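Local coordinates for protein Exo-arabinanase (Penicillium chrysogenum, PDB 3A72) that probably hydrolyses alpha-1,5-linked L-arabinan as an exo-acting glycoside hydrolase and binds arabinobiose in the pocket of a six-bladed beta-propeller, at residues Q217-Y222 with Y239-D244; R255-S260 with E300-E305; N28-N33 with R319-D324; L292-A297 with T304-P309; D129-I134 with D185-G190. All blocks are in the same frame, centred on the assembly; numbering follows the deposited sequence.

The five contacts sample a six-bladed beta-propeller of four-stranded antiparallel sheets. Contacts 1 and 4 are hairpins within two successive sheets, and contact 2 joins those sheets. Contact 2 touches both: W303 NE1 lies 2.9 Å from Y239 OH of contact 1, and E300 O 2.9 Å from N295 ND2 of contact 4, about 9 Å away between centres. Contact 3 joins the sheets of strands 23-30 and 317-320 and encloses the other four in sequence. Contact 5 joins two sheets on the opposite side of the chain's centre from contacts 2 and 4, about 37 Å from contact 4 between centres. In contact 1, the Y222 side chain is about 8 Å from a bound arabinofuranose.

Contact 1. Residues Q217-Y222 with Y239-D244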
# COMPACT_ATOMS: atom_id res chain seq x y z
N GLN A 217 15.36 -10.04 7.80
CA GLN A 217 14.06 -9.83 8.45
C GLN A 217 13.11 -9.05 7.55
O GLN A 217 13.55 -8.24 6.75
CB GLN A 217 14.25 -9.02 9.74
CG GLN A 217 15.01 -9.75 10.82
CD GLN A 217 15.05 -8.92 12.09
OE1 GLN A 217 15.71 -7.89 12.13
NE2 GLN A 217 14.28 -9.34 13.08
N TYR A 218 11.84 -9.31 7.70
CA TYR A 218 10.77 -8.54 7.07
C TYR A 218 10.13 -7.70 8.13
O TYR A 218 9.81 -8.17 9.24
CB TYR A 218 9.73 -9.45 6.41
CG TYR A 218 10.27 -10.23 5.24
CD1 TYR A 218 10.04 -9.82 3.93
CD2 TYR A 218 11.03 -11.40 5.44
CE1 TYR A 218 10.53 -10.55 2.85
CE2 TYR A 218 11.51 -12.11 4.36
CZ TYR A 218 11.28 -11.71 3.08
OH TYR A 218 11.77 -12.43 2.02
N PHE A 219 9.93 -6.42 7.79
CA PHE A 219 9.26 -5.40 8.61
C PHE A 219 7.82 -5.27 8.12
O PHE A 219 7.59 -4.79 7.00
CB PHE A 219 10.04 -4.10 8.50
CG PHE A 219 9.52 -2.93 9.26
CD1 PHE A 219 9.96 -2.72 10.57
CD2 PHE A 219 8.60 -2.03 8.74
CE1 PHE A 219 9.47 -1.65 11.29
CE2 PHE A 219 8.14 -0.96 9.46
CZ PHE A 219 8.57 -0.76 10.75
N TYR A 220 6.90 -5.75 8.92
CA TYR A 220 5.46 -5.79 8.63
C TYR A 220 4.80 -4.72 9.46
O TYR A 220 4.78 -4.87 10.71
CB TYR A 220 4.97 -7.20 8.94
CG TYR A 220 3.50 -7.49 8.81
CD1 TYR A 220 3.00 -8.24 7.74
CD2 TYR A 220 2.58 -7.06 9.74
CE1 TYR A 220 1.65 -8.51 7.62
CE2 TYR A 220 1.24 -7.32 9.63
CZ TYR A 220 0.77 -8.06 8.58
OH TYR A 220 -0.57 -8.32 8.55
N VAL A 221 4.29 -3.66 8.87
CA VAL A 221 3.71 -2.54 9.58
C VAL A 221 2.21 -2.50 9.29
O VAL A 221 1.72 -2.89 8.23
CB VAL A 221 4.42 -1.23 9.21
CG1 VAL A 221 4.12 -0.75 7.80
CG2 VAL A 221 4.16 -0.11 10.23
N TYR A 222 1.47 -2.00 10.30
CA TYR A 222 0.02 -1.93 10.21
C TYR A 222 -0.49 -0.87 11.17
O TYR A 222 0.22 -0.41 12.07
CB TYR A 222 -0.58 -3.27 10.56
CG TYR A 222 -0.27 -3.92 11.89
CD1 TYR A 222 -1.17 -3.92 12.94
CD2 TYR A 222 0.93 -4.59 12.07
CE1 TYR A 222 -0.89 -4.55 14.15
CE2 TYR A 222 1.21 -5.26 13.25
CZ TYR A 222 0.31 -5.24 14.28
OH TYR A 222 0.62 -5.94 15.44
N TYR A 239 4.38 -2.72 14.37
CA TYR A 239 5.05 -3.59 13.43
C TYR A 239 5.39 -4.91 14.09
O TYR A 239 5.45 -5.07 15.30
CB TYR A 239 6.27 -2.94 12.87
CG TYR A 239 7.32 -2.30 13.75
CD1 TYR A 239 8.43 -3.01 14.20
CD2 TYR A 239 7.21 -0.97 14.08
CE1 TYR A 239 9.40 -2.40 15.00
CE2 TYR A 239 8.20 -0.36 14.83
CZ TYR A 239 9.28 -1.06 15.28
OH TYR A 239 10.26 -0.36 15.98
N ARG A 240 5.58 -5.88 13.21
CA ARG A 240 6.07 -7.23 13.54
C ARG A 240 7.27 -7.50 12.66
O ARG A 240 7.36 -7.07 11.52
CB ARG A 240 4.97 -8.25 13.32
CG ARG A 240 3.89 -8.17 14.38
CD ARG A 240 2.70 -9.01 14.08
NE ARG A 240 1.62 -8.81 15.05
CZ ARG A 240 0.86 -9.76 15.56
NH1 ARG A 240 1.00 -11.04 15.27
NH2 ARG A 240 -0.12 -9.39 16.37
N LEU A 241 8.22 -8.26 13.24
CA LEU A 241 9.44 -8.63 12.56
C LEU A 241 9.54 -10.13 12.45
O LEU A 241 9.41 -10.84 13.48
CB LEU A 241 10.63 -8.06 13.36
CG LEU A 241 10.74 -6.53 13.22
CD1 LEU A 241 11.31 -5.86 14.43
CD2 LEU A 241 11.51 -6.20 11.92
N SER A 242 9.80 -10.63 11.25
CA SER A 242 9.93 -12.07 11.00
C SER A 242 10.87 -12.29 9.86
O SER A 242 10.80 -11.54 8.88
CB SER A 242 8.59 -12.67 10.63
OG SER A 242 8.73 -14.04 10.39
N SER A 243 11.69 -13.35 9.91
CA SER A 243 12.54 -13.71 8.77
C SER A 243 11.86 -14.63 7.81
O SER A 243 12.42 -15.03 6.79
CB SER A 243 13.84 -14.33 9.27
OG SER A 243 14.58 -13.25 9.89
N ASP A 244 10.64 -15.04 8.01
CA ASP A 244 9.73 -15.83 7.22
C ASP A 244 8.51 -14.96 6.89
O ASP A 244 7.68 -14.73 7.76
CB ASP A 244 9.30 -17.09 7.92
CG ASP A 244 8.41 -17.97 7.12
OD1 ASP A 244 7.92 -17.54 6.03
OD2 ASP A 244 8.14 -19.13 7.57
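F219 and Y239 make the tight end of this antiparallel pairing between strands 218-225 and 237-242, the two middle strands of a propeller blade. F219 CG is anti to the backbone N (chi1 180°); farther out, its ring crosses Y239 obliquely, CE1 lying 3.3 Å from Y239 CG over one face of that ring. In return Y239 CB lies over the F219 face, 4.1 Å from its centroid; the two ring planes are 37° apart. On the opposite face of the sheet, R240 runs extended from CG to NE, and its NE donates to Y222 OH at 3.1 Å, with the hydroxyl oxygen in the guanidinium plane. Y198 OH bonds to both Y222 OH and R240 NH2. Four backbone hydrogen bonds tie Y218 to S242 and Y220 to R240, the shortest from Y218 N to S242 O at 2.7 Å. The other end is looser. Beyond the strands, Q217 CG rests 3.6 Å from S243 OG, and S243 is exposed; the Q217 amide oxygen bonds to N215. Carbon contacts thus hold the face of F219, V221, Y239 and L241, whereas on that of R240, Y218 and Y220 the buried guanidinium has the Y222 and Y198 hydroxyls as partners.

Contact 2. Residues R255-S260 with E300-E305; sequences RLVVSS and EGEWTE
V258 and W303 meet in a single backbone bridge, their CA atoms 4.5 Å apart: W303 N donates to V257 O at 2.8 Å, and S259 N donates to W303 O, also at 2.8 Å. The main side-chain contact is L256 on the indole of W303. L256 CG is anti to the backbone N (chi1 -170°) and sits 3.6 Å from the centroid of the five-membered ring, almost on its normal, a CH-pi contact; CD1 lies over the same ring system, and the two side chains cross at about a right angle. Farther along, S260 OG donates to E305 OE1 at 2.9 Å, nearly along the C-O axis. T262 OG1 also bonds to OE1, and T291 OG1 to OE2. One water links V257 N to G301 O, another links S259 OG to E305 N. The segment after strand 254-255 of one blade is thereby fixed to the outer strand of the next. The indole combines two roles, with apolar carbon over its face and NE1 bonded to Y239 OH, while the hydroxyls around E305 probably help stabilise its charge.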
# COMPACT_ATOMS: atom_id res chain seq x y z
N ARG A 255 4.76 -1.56 19.25
CA ARG A 255 4.26 -0.21 18.97
C ARG A 255 5.44 0.63 18.50
O ARG A 255 6.51 0.66 19.11
CB ARG A 255 3.62 0.39 20.21
CG ARG A 255 3.04 1.76 19.97
CD ARG A 255 2.35 2.35 21.18
NE ARG A 255 1.10 1.69 21.52
CZ ARG A 255 -0.11 2.19 21.58
NH1 ARG A 255 -0.38 3.50 21.34
NH2 ARG A 255 -1.15 1.42 21.92
N LEU A 256 5.23 1.37 17.41
CA LEU A 256 6.26 2.30 16.92
C LEU A 256 6.31 3.50 17.85
O LEU A 256 5.30 4.21 17.99
CB LEU A 256 5.96 2.65 15.46
CG LEU A 256 7.01 3.40 14.68
CD1 LEU A 256 6.78 3.24 13.20
CD2 LEU A 256 7.06 4.91 15.04
N VAL A 257 7.47 3.77 18.47
CA VAL A 257 7.64 4.87 19.39
C VAL A 257 8.61 5.88 18.77
O VAL A 257 9.69 5.49 18.28
CB VAL A 257 8.15 4.39 20.75
CG1 VAL A 257 8.39 5.58 21.69
CG2 VAL A 257 7.14 3.35 21.33
N VAL A 258 8.20 7.15 18.79
CA VAL A 258 8.94 8.23 18.18
C VAL A 258 9.62 9.02 19.28
O VAL A 258 9.00 9.35 20.30
CB VAL A 258 7.98 9.10 17.34
CG1 VAL A 258 8.76 10.19 16.57
CG2 VAL A 258 7.21 8.27 16.38
N SER A 259 10.91 9.36 19.09
CA SER A 259 11.66 10.02 20.16
C SER A 259 11.14 11.40 20.53
O SER A 259 11.37 11.86 21.64
CB SER A 259 13.14 10.04 19.84
OG SER A 259 13.33 10.88 18.70
N SER A 260 10.41 12.07 19.63
CA SER A 260 9.80 13.37 19.90
C SER A 260 8.53 13.28 20.72
O SER A 260 8.05 14.31 21.19
CB SER A 260 9.44 14.05 18.56
OG SER A 260 8.44 13.22 17.93
N GLU A 300 14.99 -1.21 15.94
CA GLU A 300 15.33 -1.08 17.36
C GLU A 300 15.12 0.32 17.87
O GLU A 300 15.16 1.30 17.13
CB GLU A 300 16.82 -1.47 17.59
CG GLU A 300 17.14 -2.92 17.27
CD GLU A 300 18.53 -3.33 17.68
OE1 GLU A 300 19.47 -2.48 17.58
OE2 GLU A 300 18.72 -4.50 18.06
N GLY A 301 14.97 0.44 19.18
CA GLY A 301 14.91 1.74 19.82
C GLY A 301 13.70 2.55 19.43
O GLY A 301 12.60 2.03 19.29
N GLU A 302 13.92 3.85 19.30
CA GLU A 302 12.91 4.82 18.96
C GLU A 302 13.19 5.36 17.56
O GLU A 302 14.31 5.33 17.04
CB GLU A 302 12.86 5.96 19.95
CG GLU A 302 12.44 5.46 21.33
CD GLU A 302 12.43 6.45 22.41
OE1 GLU A 302 12.96 7.57 22.17
OE2 GLU A 302 11.99 6.10 23.59
N TRP A 303 12.15 5.91 16.95
CA TRP A 303 12.17 6.45 15.62
C TRP A 303 12.36 7.95 15.66
O TRP A 303 11.89 8.63 16.58
CB TRP A 303 10.81 6.12 14.92
CG TRP A 303 10.68 4.65 14.69
CD1 TRP A 303 10.57 3.68 15.67
CD2 TRP A 303 10.67 3.97 13.43
NE1 TRP A 303 10.51 2.42 15.07
CE2 TRP A 303 10.57 2.59 13.70
CE3 TRP A 303 10.74 4.42 12.09
CZ2 TRP A 303 10.55 1.64 12.69
CZ3 TRP A 303 10.71 3.47 11.09
CH2 TRP A 303 10.61 2.11 11.39
N THR A 304 13.07 8.47 14.66
CA THR A 304 13.33 9.89 14.55
C THR A 304 12.34 10.52 13.59
O THR A 304 12.24 10.10 12.42
CB THR A 304 14.74 10.17 14.07
OG1 THR A 304 15.67 9.58 14.99
CG2 THR A 304 15.04 11.68 14.01
N GLU A 305 11.62 11.53 14.05
CA GLU A 305 10.69 12.30 13.21
C GLU A 305 11.49 13.34 12.43
O GLU A 305 12.26 14.11 13.02
CB GLU A 305 9.67 12.97 14.09
CG GLU A 305 8.53 13.61 13.32
CD GLU A 305 7.32 14.03 14.15
OE1 GLU A 305 7.52 14.16 15.39
OE2 GLU A 305 6.24 14.24 13.60
O HOH W 1 9.80 1.91 18.26
O HOH W 2 11.84 12.27 16.81

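Contact 3. Residues N28-N33 with R319-D324; sequences NEQLPN and RVLSED
R319 reaches N28 and E29 where the first and last blades of the beta-propeller come side by side: strands 23-30 and 317-320 are each an edge strand of their own sheet. Its chain can be followed outward. CB lies 3.5 Å from N28 OD1. CG continues anti to the backbone N, and CD comes within 3.6 Å of Q30 N. There the chain bends (chi3 -66°), placing NE to donate to N28 OD1 at 2.9 Å, in the plane of the amide carbonyl. CZ lies beneath E29 OE2, which sits over one guanidinium face. NH1 is 3.1 Å from E29 OE2, a salt bridge of charges alone, since the oxygen stands well out of the guanidinium plane and no N-H points at it. NH2 donates to N28 O at 2.9 Å from above the carbonyl plane, and also to a water. Arginine thus grips N28 side-on, through NE and NH2, with the guanidinium and amide planes 84° apart. E29 OE2 is itself held by Q30 N on its anti lone pair, while S87 N bonds to OE1. Farther along, the extended Q30 amide spans to the turn after strand 317-320: OE1 accepts from S322 N at 2.8 Å on a lone pair, and NE2, which also bonds to G34 O, donates to the syn lone pair of E323 OE1 at 2.9 Å.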
# COMPACT_ATOMS: atom_id res chain seq x y z
N ASN A 28 2.35 3.25 -6.22
CA ASN A 28 3.28 3.48 -7.30
C ASN A 28 4.20 2.27 -7.44
O ASN A 28 4.25 1.38 -6.59
CB ASN A 28 4.00 4.81 -7.10
CG ASN A 28 4.69 4.84 -5.78
OD1 ASN A 28 5.54 4.02 -5.44
ND2 ASN A 28 4.37 5.73 -4.91
N GLU A 29 4.96 2.27 -8.51
CA GLU A 29 6.00 1.27 -8.75
C GLU A 29 7.12 1.93 -9.54
O GLU A 29 6.86 2.84 -10.31
CB GLU A 29 5.45 0.03 -9.45
CG GLU A 29 6.39 -1.13 -9.71
CD GLU A 29 7.02 -1.68 -8.46
OE1 GLU A 29 6.83 -2.85 -8.00
OE2 GLU A 29 7.87 -0.93 -7.94
N GLN A 30 8.33 1.43 -9.38
CA GLN A 30 9.45 1.79 -10.23
C GLN A 30 9.82 0.52 -11.02
O GLN A 30 10.08 -0.52 -10.44
CB GLN A 30 10.65 2.31 -9.45
CG GLN A 30 11.75 2.71 -10.41
CD GLN A 30 12.95 3.31 -9.72
OE1 GLN A 30 13.41 2.86 -8.66
NE2 GLN A 30 13.50 4.37 -10.31
N LEU A 31 9.82 0.65 -12.33
CA LEU A 31 10.18 -0.46 -13.20
C LEU A 31 11.70 -0.59 -13.24
O LEU A 31 12.44 0.35 -12.89
CB LEU A 31 9.61 -0.22 -14.59
CG LEU A 31 8.12 -0.00 -14.66
CD1 LEU A 31 7.71 -0.03 -16.13
CD2 LEU A 31 7.32 -1.03 -13.86
N PRO A 32 12.24 -1.73 -13.62
CA PRO A 32 13.72 -1.90 -13.62
C PRO A 32 14.48 -0.83 -14.42
O PRO A 32 15.58 -0.47 -13.95
CB PRO A 32 13.91 -3.30 -14.23
CG PRO A 32 12.68 -4.02 -13.67
CD PRO A 32 11.56 -3.02 -13.85
N ASN A 33 13.88 -0.28 -15.49
CA ASN A 33 14.57 0.78 -16.25
C ASN A 33 14.55 2.12 -15.57
O ASN A 33 15.15 3.07 -16.10
CB ASN A 33 13.99 0.91 -17.65
CG ASN A 33 12.64 1.52 -17.74
OD1 ASN A 33 12.00 1.78 -16.71
ND2 ASN A 33 12.23 1.85 -18.97
N ARG A 319 8.45 5.35 -1.76
CA ARG A 319 9.26 4.46 -2.58
C ARG A 319 10.71 4.97 -2.59
O ARG A 319 10.98 6.11 -2.91
CB ARG A 319 8.75 4.32 -3.98
CG ARG A 319 9.55 3.32 -4.79
CD ARG A 319 8.86 2.87 -6.07
NE ARG A 319 7.66 2.12 -5.77
CZ ARG A 319 7.64 0.84 -5.33
NH1 ARG A 319 8.74 0.16 -5.19
NH2 ARG A 319 6.48 0.31 -5.05
N VAL A 320 11.63 4.07 -2.26
CA VAL A 320 13.06 4.34 -2.42
C VAL A 320 13.41 4.02 -3.87
O VAL A 320 13.33 2.83 -4.29
CB VAL A 320 13.90 3.52 -1.45
CG1 VAL A 320 15.39 3.74 -1.72
CG2 VAL A 320 13.56 3.91 0.01
N LEU A 321 13.74 5.02 -4.64
CA LEU A 321 14.14 4.77 -6.02
C LEU A 321 15.49 4.09 -6.06
O LEU A 321 16.31 4.21 -5.16
CB LEU A 321 14.17 6.10 -6.79
CG LEU A 321 12.84 6.86 -6.83
CD1 LEU A 321 13.04 8.09 -7.71
CD2 LEU A 321 11.69 6.01 -7.28
N SER A 322 15.73 3.32 -7.13
CA SER A 322 16.95 2.55 -7.23
C SER A 322 18.20 3.39 -7.50
O SER A 322 19.32 2.97 -7.15
CB SER A 322 16.80 1.51 -8.32
OG SER A 322 16.49 2.07 -9.55
N GLU A 323 18.01 4.53 -8.09
CA GLU A 323 19.14 5.32 -8.60
C GLU A 323 20.13 5.64 -7.52
O GLU A 323 19.79 5.92 -6.37
CB GLU A 323 18.68 6.58 -9.28
CG GLU A 323 18.07 6.36 -10.65
CD GLU A 323 16.70 5.84 -10.74
OE1 GLU A 323 15.98 5.71 -9.74
OE2 GLU A 323 16.34 5.45 -11.93
N ASP A 324 21.40 5.61 -7.90
CA ASP A 324 22.48 5.99 -6.98
C ASP A 324 22.43 5.09 -5.75
O ASP A 324 22.84 5.50 -4.67
CB ASP A 324 22.45 7.46 -6.64
CG ASP A 324 22.66 8.36 -7.79
OD1 ASP A 324 23.09 7.98 -8.87
OD2 ASP A 324 22.36 9.58 -7.59
O HOH W 3 5.54 -2.44 -5.56
O HOH W 4 14.88 0.90 -11.26

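Contact 4. Residues L292-A297 with T304-P309; sequences LFINKA and TEIPCP
The pairs L292-I306, F293-E305 and I294-T304 build the antiparallel beta-hairpin at the edge of a propeller blade, with strand 304-306 outermost. Both outer pairs are hydrogen-bonded in each direction; I306 N to L292 O and I294 N to T304 O are each 2.8 Å. On the face carrying I294 and I306, the two isoleucines cross at about a right angle and meet methyl to methyl: I294 CG2 is 3.9 Å from I306 CD1, and I294 CD1 is 4.0 Å from I306 CG2. Past the strand, C308 SG touches L292 CD1 at 3.9 Å, next to M349 of the following sheet. On the opposite face the F293 ring and the E305 chain lie side by side, with CE1 3.6 Å from both CG and CD of E305. N295 OD1 accepts from A297 N in an Asx turn. The hairpin thus joins a mainly aliphatic face, with T304 OG1 meeting a water, to one where phenylalanine touches a carboxylate whose oxygens keep hydrogen bonds to T291 OG1 (OE2) and T262 OG1 (OE1).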
# COMPACT_ATOMS: atom_id res chain seq x y z
N LEU A 292 7.92 12.43 8.42
CA LEU A 292 8.31 11.03 8.25
C LEU A 292 8.99 10.54 9.49
O LEU A 292 9.49 11.33 10.32
CB LEU A 292 9.22 10.84 7.03
CG LEU A 292 8.55 11.11 5.67
CD1 LEU A 292 9.64 11.24 4.61
CD2 LEU A 292 7.58 10.02 5.29
N PHE A 293 9.07 9.21 9.65
CA PHE A 293 9.65 8.56 10.81
C PHE A 293 10.73 7.61 10.32
O PHE A 293 10.44 6.76 9.49
CB PHE A 293 8.56 7.84 11.62
CG PHE A 293 7.42 8.77 11.94
CD1 PHE A 293 7.54 9.66 13.02
CD2 PHE A 293 6.30 8.82 11.15
CE1 PHE A 293 6.55 10.60 13.23
CE2 PHE A 293 5.32 9.75 11.39
CZ PHE A 293 5.43 10.62 12.44
N ILE A 294 11.95 7.76 10.83
CA ILE A 294 13.04 6.95 10.35
C ILE A 294 13.67 6.13 11.45
O ILE A 294 13.64 6.48 12.64
CB ILE A 294 14.08 7.80 9.59
CG1 ILE A 294 14.90 8.74 10.52
CG2 ILE A 294 13.40 8.57 8.48
CD1 ILE A 294 16.06 9.43 9.82
N ASN A 295 14.35 5.04 11.04
CA ASN A 295 15.01 4.16 12.00
C ASN A 295 16.23 3.54 11.34
O ASN A 295 16.11 2.82 10.30
CB ASN A 295 14.05 3.09 12.48
CG ASN A 295 14.58 2.34 13.66
OD1 ASN A 295 15.61 1.65 13.53
ND2 ASN A 295 13.92 2.38 14.78
N LYS A 296 17.41 3.81 11.90
CA LYS A 296 18.71 3.38 11.35
C LYS A 296 19.22 2.14 12.06
O LYS A 296 20.40 1.78 11.89
CB LYS A 296 19.71 4.53 11.47
CG LYS A 296 19.33 5.71 10.60
CD LYS A 296 20.41 6.78 10.61
CE LYS A 296 20.10 7.93 9.68
NZ LYS A 296 21.37 8.78 9.56
N ALA A 297 18.38 1.50 12.85
CA ALA A 297 18.73 0.33 13.65
C ALA A 297 17.75 -0.81 13.45
O ALA A 297 17.44 -1.56 14.38
CB ALA A 297 18.86 0.71 15.10
N THR A 304 13.07 8.47 14.66
CA THR A 304 13.33 9.89 14.55
C THR A 304 12.34 10.52 13.59
O THR A 304 12.24 10.10 12.42
CB THR A 304 14.74 10.17 14.07
OG1 THR A 304 15.67 9.58 14.99
CG2 THR A 304 15.04 11.68 14.01
N GLU A 305 11.62 11.53 14.05
CA GLU A 305 10.69 12.30 13.21
C GLU A 305 11.49 13.34 12.43
O GLU A 305 12.26 14.11 13.02
CB GLU A 305 9.67 12.97 14.09
CG GLU A 305 8.53 13.61 13.32
CD GLU A 305 7.32 14.03 14.15
OE1 GLU A 305 7.52 14.16 15.39
OE2 GLU A 305 6.24 14.24 13.60
N ILE A 306 11.28 13.38 11.11
CA ILE A 306 11.97 14.33 10.25
C ILE A 306 10.97 15.08 9.42
O ILE A 306 9.85 14.58 9.13
CB ILE A 306 13.01 13.62 9.32
CG1 ILE A 306 12.39 12.73 8.26
CG2 ILE A 306 14.07 12.90 10.13
CD1 ILE A 306 13.34 12.24 7.20
N PRO A 307 11.31 16.29 8.95
CA PRO A 307 10.40 17.03 8.09
C PRO A 307 10.19 16.35 6.76
O PRO A 307 11.00 15.54 6.29
CB PRO A 307 11.12 18.39 7.89
CG PRO A 307 12.11 18.48 8.99
CD PRO A 307 12.53 17.09 9.31
N CYS A 308 9.11 16.71 6.10
CA CYS A 308 8.80 16.21 4.76
C CYS A 308 8.04 17.30 4.01
O CYS A 308 7.12 17.87 4.54
CB CYS A 308 7.99 14.94 4.90
SG CYS A 308 7.43 14.24 3.31
N PRO A 309 8.42 17.58 2.74
CA PRO A 309 7.75 18.64 2.00
C PRO A 309 6.44 18.24 1.36
O PRO A 309 5.73 19.12 0.84
CB PRO A 309 8.73 18.97 0.89
CG PRO A 309 9.46 17.70 0.65
CD PRO A 309 9.60 17.04 2.01
O HOH W 5 15.76 6.88 15.31

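Contact 5. Residues D129-I134 with D185-G190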
# COMPACT_ATOMS: atom_id res chain seq x y z
N ASP A 129 -4.30 -7.71 -18.72
CA ASP A 129 -5.19 -8.85 -18.80
C ASP A 129 -5.51 -9.34 -17.38
O ASP A 129 -4.66 -9.39 -16.51
CB ASP A 129 -4.58 -10.02 -19.55
CG ASP A 129 -4.58 -9.72 -21.03
OD1 ASP A 129 -5.66 -9.84 -21.69
OD2 ASP A 129 -3.50 -9.32 -21.51
N PHE A 130 -6.76 -9.75 -17.20
CA PHE A 130 -7.18 -10.39 -15.93
C PHE A 130 -6.44 -11.71 -15.76
O PHE A 130 -6.36 -12.49 -16.70
CB PHE A 130 -8.69 -10.61 -15.95
CG PHE A 130 -9.20 -11.45 -14.79
CD1 PHE A 130 -9.30 -10.94 -13.55
CD2 PHE A 130 -9.57 -12.76 -14.99
CE1 PHE A 130 -9.71 -11.71 -12.50
CE2 PHE A 130 -10.00 -13.55 -13.94
CZ PHE A 130 -10.08 -13.02 -12.67
N VAL A 131 -5.97 -11.97 -14.54
CA VAL A 131 -5.33 -13.23 -14.20
C VAL A 131 -6.16 -14.06 -13.25
O VAL A 131 -6.44 -15.24 -13.56
CB VAL A 131 -3.90 -12.99 -13.62
CG1 VAL A 131 -3.27 -14.34 -13.34
CG2 VAL A 131 -3.03 -12.18 -14.56
N SER A 132 -6.56 -13.52 -12.09
CA SER A 132 -7.30 -14.33 -11.14
C SER A 132 -7.99 -13.42 -10.11
O SER A 132 -7.62 -12.27 -9.90
CB SER A 132 -6.40 -15.32 -10.45
OG SER A 132 -5.46 -14.62 -9.73
N HIS A 133 -8.97 -14.04 -9.44
CA HIS A 133 -9.45 -13.50 -8.17
C HIS A 133 -8.51 -13.98 -7.07
O HIS A 133 -8.14 -15.15 -7.04
CB HIS A 133 -10.81 -14.06 -7.83
CG HIS A 133 -11.87 -13.71 -8.81
ND1 HIS A 133 -12.30 -14.37 -9.97
CD2 HIS A 133 -12.62 -12.63 -8.72
CE1 HIS A 133 -13.29 -13.65 -10.53
NE2 HIS A 133 -13.50 -12.57 -9.79
N ILE A 134 -8.16 -13.08 -6.15
CA ILE A 134 -7.38 -13.47 -4.95
C ILE A 134 -8.33 -13.83 -3.82
O ILE A 134 -8.25 -14.92 -3.25
CB ILE A 134 -6.41 -12.32 -4.57
CG1 ILE A 134 -5.56 -11.88 -5.76
CG2 ILE A 134 -5.57 -12.78 -3.39
CD1 ILE A 134 -4.45 -10.90 -5.48
N ASP A 185 1.73 -19.61 -9.08
CA ASP A 185 1.43 -19.49 -10.51
C ASP A 185 0.56 -18.28 -10.88
O ASP A 185 0.28 -18.08 -12.07
CB ASP A 185 0.77 -20.76 -11.03
CG ASP A 185 -0.55 -21.12 -10.42
OD1 ASP A 185 -1.13 -20.28 -9.70
OD2 ASP A 185 -1.05 -22.24 -10.71
N LEU A 186 0.15 -17.41 -10.00
CA LEU A 186 -0.75 -16.27 -10.05
C LEU A 186 -2.20 -16.63 -10.26
O LEU A 186 -3.05 -15.71 -10.33
CB LEU A 186 -0.25 -15.27 -11.06
CG LEU A 186 1.16 -14.76 -10.93
CD1 LEU A 186 1.34 -13.50 -11.79
CD2 LEU A 186 1.52 -14.42 -9.50
N LYS A 187 -2.53 -17.93 -10.41
CA LYS A 187 -3.83 -18.38 -10.80
C LYS A 187 -4.50 -19.11 -9.67
O LYS A 187 -5.71 -18.90 -9.48
CB LYS A 187 -3.68 -19.33 -12.00
CG LYS A 187 -3.13 -18.60 -13.23
CD LYS A 187 -2.82 -19.64 -14.26
CE LYS A 187 -2.41 -19.15 -15.62
NZ LYS A 187 -2.39 -20.29 -16.62
N ASN A 188 -3.79 -19.93 -8.99
CA ASN A 188 -4.36 -20.75 -7.94
C ASN A 188 -3.80 -20.24 -6.64
O ASN A 188 -2.57 -20.18 -6.53
CB ASN A 188 -4.01 -22.22 -8.12
CG ASN A 188 -4.62 -22.74 -9.39
OD1 ASN A 188 -5.80 -23.03 -9.29
ND2 ASN A 188 -3.84 -22.86 -10.48
N TRP A 189 -4.70 -19.87 -5.72
CA TRP A 189 -4.25 -19.33 -4.43
C TRP A 189 -4.47 -20.37 -3.29
O TRP A 189 -5.46 -21.10 -3.26
CB TRP A 189 -4.97 -18.05 -4.09
CG TRP A 189 -4.63 -16.96 -5.08
CD1 TRP A 189 -5.22 -16.73 -6.29
CD2 TRP A 189 -3.58 -15.96 -4.89
NE1 TRP A 189 -4.60 -15.66 -6.80
CE2 TRP A 189 -3.60 -15.14 -6.03
CE3 TRP A 189 -2.66 -15.69 -3.87
CZ2 TRP A 189 -2.74 -14.08 -6.21
CZ3 TRP A 189 -1.79 -14.61 -4.03
CH2 TRP A 189 -1.83 -13.81 -5.18
N GLY A 190 -3.52 -20.44 -2.34
CA GLY A 190 -3.64 -21.30 -1.21
C GLY A 190 -4.64 -20.76 -0.20
O GLY A 190 -5.25 -19.71 -0.40
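S132 stands out in using its one hydroxyl both ways: OG donates to L186 O at 2.7 Å and accepts from W189 NE1 at 3.2 Å. The indole bond is nearly straight, 174° at the hydrogen, with OG in the ring plane. With OG between the backbone N and the carbonyl carbon (chi1 64°), the hydroxyl reaches both. A classic beta bulge, in which V131 and S132 both face L118 of the adjacent strand, lets two successive side chains turn toward the loop. V131 CG1 accordingly packs on the same carbonyl, 3.3 Å from L186 O, and 3.9 Å from L186 CB. Farther along, I134 lies over one indole face: CG2 is 3.9 Å from the centroid of the six-membered ring, a CH-pi contact close to the normal, and CG1 touches CZ2 at 3.6 Å. The loop is shaped from within by D185, whose OD1 accepts from K187 N in an Asx turn and from N188 N, while OD2 accepts from N188 ND2. Edge strand 129-137 of one blade is thus joined to the loop between strands 177-183 and 193-196 of the next. A buried hydroxyl satisfies an indole N-H and a backbone carbonyl beside the carbon contacts of V131 and I134.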